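Local coordinates for protein ATP12 ATPase (Paracoccus denitrificans, PDB 2R31) that probably acts as a chaperone of the ATP12 family in F1-ATPase assembly, where family members are thought to shield the alpha subunit, at residues D171-P176 and A226-E231. Numbering follows the deposited sequence.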
loop_
_atom_site.group_PDB
_atom_site.type_symbol
_atom_site.label_atom_id
_atom_site.label_comp_id
_atom_site.label_asym_id
_atom_site.label_seq_id
_atom_site.Cartn_x
_atom_site.Cartn_y
_atom_site.Cartn_z
ATOM N N ASP A 171 -0.750 -1.732 -2.102
ATOM C CA ASP A 171 -0.896 -2.744 -1.026
ATOM C C ASP A 171 -1.832 -2.290 0.080
ATOM O O ASP A 171 -2.422 -3.105 0.789
ATOM C CB ASP A 171 0.457 -3.124 -0.452
ATOM C CG ASP A 171 1.327 -3.930 -1.371
ATOM O OD1 ASP A 171 0.910 -4.276 -2.497
ATOM O OD2 ASP A 171 2.454 -4.225 -0.902
ATOM N N LEU A 172 -1.974 -0.966 0.265
ATOM C CA LEU A 172 -2.943 -0.425 1.213
ATOM C C LEU A 172 -4.377 -0.755 0.822
ATOM O O LEU A 172 -5.261 -0.738 1.681
ATOM C CB LEU A 172 -2.732 1.087 1.376
ATOM C CG LEU A 172 -1.423 1.478 2.019
ATOM C CD1 LEU A 172 -1.193 2.992 1.845
ATOM C CD2 LEU A 172 -1.308 1.070 3.460
ATOM N N VAL A 173 -4.612 -1.066 -0.451
ATOM C CA VAL A 173 -5.888 -1.533 -0.948
ATOM C C VAL A 173 -5.953 -3.055 -0.977
ATOM O O VAL A 173 -6.871 -3.672 -0.471
ATOM C CB VAL A 173 -6.190 -0.967 -2.363
ATOM C CG1 VAL A 173 -7.434 -1.576 -2.974
ATOM C CG2 VAL A 173 -6.294 0.555 -2.278
ATOM N N THR A 174 -4.958 -3.687 -1.640
ATOM C CA THR A 174 -5.080 -5.117 -1.923
ATOM C C THR A 174 -4.912 -5.979 -0.716
ATOM O O THR A 174 -5.559 -7.062 -0.626
ATOM C CB THR A 174 -4.121 -5.558 -3.060
ATOM O OG1 THR A 174 -2.788 -5.319 -2.606
ATOM C CG2 THR A 174 -4.355 -4.789 -4.333
ATOM N N LEU A 175 -4.072 -5.621 0.237
ATOM C CA LEU A 175 -3.855 -6.524 1.360
ATOM C C LEU A 175 -5.092 -6.549 2.256
ATOM O O LEU A 175 -5.605 -7.656 2.552
ATOM C CB LEU A 175 -2.509 -6.231 2.033
ATOM C CG LEU A 175 -1.280 -6.189 1.095
ATOM C CD1 LEU A 175 -0.026 -5.866 1.891
ATOM C CD2 LEU A 175 -1.099 -7.465 0.279
ATOM N N PRO A 176 -5.713 -5.428 2.692
ATOM C CA PRO A 176 -6.957 -5.539 3.415
ATOM C C PRO A 176 -8.170 -5.814 2.547
ATOM O O PRO A 176 -9.236 -6.201 3.032
ATOM C CB PRO A 176 -7.050 -4.174 4.098
ATOM C CG PRO A 176 -6.360 -3.194 3.180
ATOM C CD PRO A 176 -5.173 -4.052 2.678
ATOM N N ALA A 226 3.988 -4.637 6.171
ATOM C CA ALA A 226 3.886 -4.312 4.759
ATOM C C ALA A 226 3.078 -3.041 4.547
ATOM O O ALA A 226 3.419 -2.178 3.707
ATOM C CB ALA A 226 3.274 -5.468 3.974
ATOM N N MET A 227 1.981 -2.895 5.269
ATOM C CA MET A 227 1.139 -1.698 5.133
ATOM C C MET A 227 1.891 -0.478 5.662
ATOM O O MET A 227 1.800 0.614 5.069
ATOM C CB MET A 227 -0.202 -1.903 5.821
ATOM C CG MET A 227 -1.076 -2.944 5.131
ATOM S SD MET A 227 -2.583 -3.358 6.025
ATOM C CE MET A 227 -3.530 -1.827 5.907
ATOM N N ARG A 228 2.663 -0.610 6.756
ATOM C CA ARG A 228 3.505 0.483 7.230
ATOM C C ARG A 228 4.521 0.891 6.175
ATOM O O ARG A 228 4.832 2.072 5.998
ATOM C CB ARG A 228 4.227 0.132 8.545
ATOM C CG ARG A 228 3.331 0.030 9.794
ATOM C CD ARG A 228 4.217 -0.218 11.023
ATOM N NE ARG A 228 3.535 -0.717 12.195
ATOM C CZ ARG A 228 2.945 0.072 13.092
ATOM N NH1 ARG A 228 3.027 1.378 12.785
ATOM N NH2 ARG A 228 2.297 -0.326 14.191
ATOM N N ASP A 229 5.086 -0.087 5.463
ATOM C CA ASP A 229 6.064 0.225 4.399
ATOM C C ASP A 229 5.400 0.997 3.269
ATOM O O ASP A 229 5.982 1.945 2.751
ATOM C CB ASP A 229 6.709 -1.053 3.911
ATOM C CG ASP A 229 7.796 -1.639 4.814
ATOM O OD1 ASP A 229 8.374 -0.883 5.636
ATOM O OD2 ASP A 229 8.066 -2.867 4.677
ATOM N N SER A 230 4.175 0.615 2.877
ATOM C CA SER A 230 3.491 1.370 1.837
ATOM C C SER A 230 3.137 2.774 2.254
ATOM O O SER A 230 3.272 3.729 1.482
ATOM C CB SER A 230 2.229 0.593 1.393
ATOM O OG SER A 230 2.510 -0.593 0.727
ATOM N N GLU A 231 2.677 2.936 3.497
ATOM C CA GLU A 231 2.386 4.247 4.053
ATOM C C GLU A 231 3.615 5.128 4.071
ATOM O O GLU A 231 3.563 6.322 3.728
ATOM C CB GLU A 231 1.796 4.042 5.456
ATOM C CG GLU A 231 1.541 5.291 6.246
ATOM C CD GLU A 231 1.050 4.905 7.652
ATOM O OE1 GLU A 231 1.769 4.126 8.379
ATOM O OE2 GLU A 231 -0.013 5.332 8.057
HETATM O O HOH W 1 2.012 -0.717 -2.074
HETATM O O HOH W 2 3.972 -3.256 1.069
#
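With chi1 of -66°, L172 sets CG anti to its carbonyl carbon and swings its branched end across to S230 and M227. S230, at chi1 -68°, places OG near D171, 3.5 Å from D171 CB, while its own CB meets the leucine. L172 CG lies 3.8 Å from S230 CB, and CD2 of L172 lies against the backbone of M227, 3.5 Å from M227 O and 4.0 Å from M227 CB. That carbonyl also accepts the backbone N-H of E231, so the methyl rests against a helical hydrogen bond already made. In the conformer described, M227 CE comes to 4.2 Å from P176 CG, the outer carbon of the proline ring. L175 CD1, also in one of two conformers, touches A226 CB at 3.9 Å. Two waters bridge the polar side. One accepts from D171 N and donates to S230 OG at 2.8 Å; the other donates to D171 OD2, 2.7 Å away, and to A226 O, and accepts from S230 OG. A226 O thus serves both a water and the amide of S230. The contact joins the C-terminal part of helix 163-174 and the turn after it to the long helix 214-236. Helix 179-186 packs on L172 through V185 and I186, helix 192-199 lies against M227 and P176, and E231 OE2 is hydrogen-bonded to A192 N. No direct hydrogen bond crosses between the two segments: apolar side chains hold one part of the interface, while the other is linked by a directed chain from D171 N-H through water, S230 OG and the second water to D171 OD2. Each donor feeds the next acceptor, which satisfies the buried hydroxyl and would probably stabilise the carboxylate.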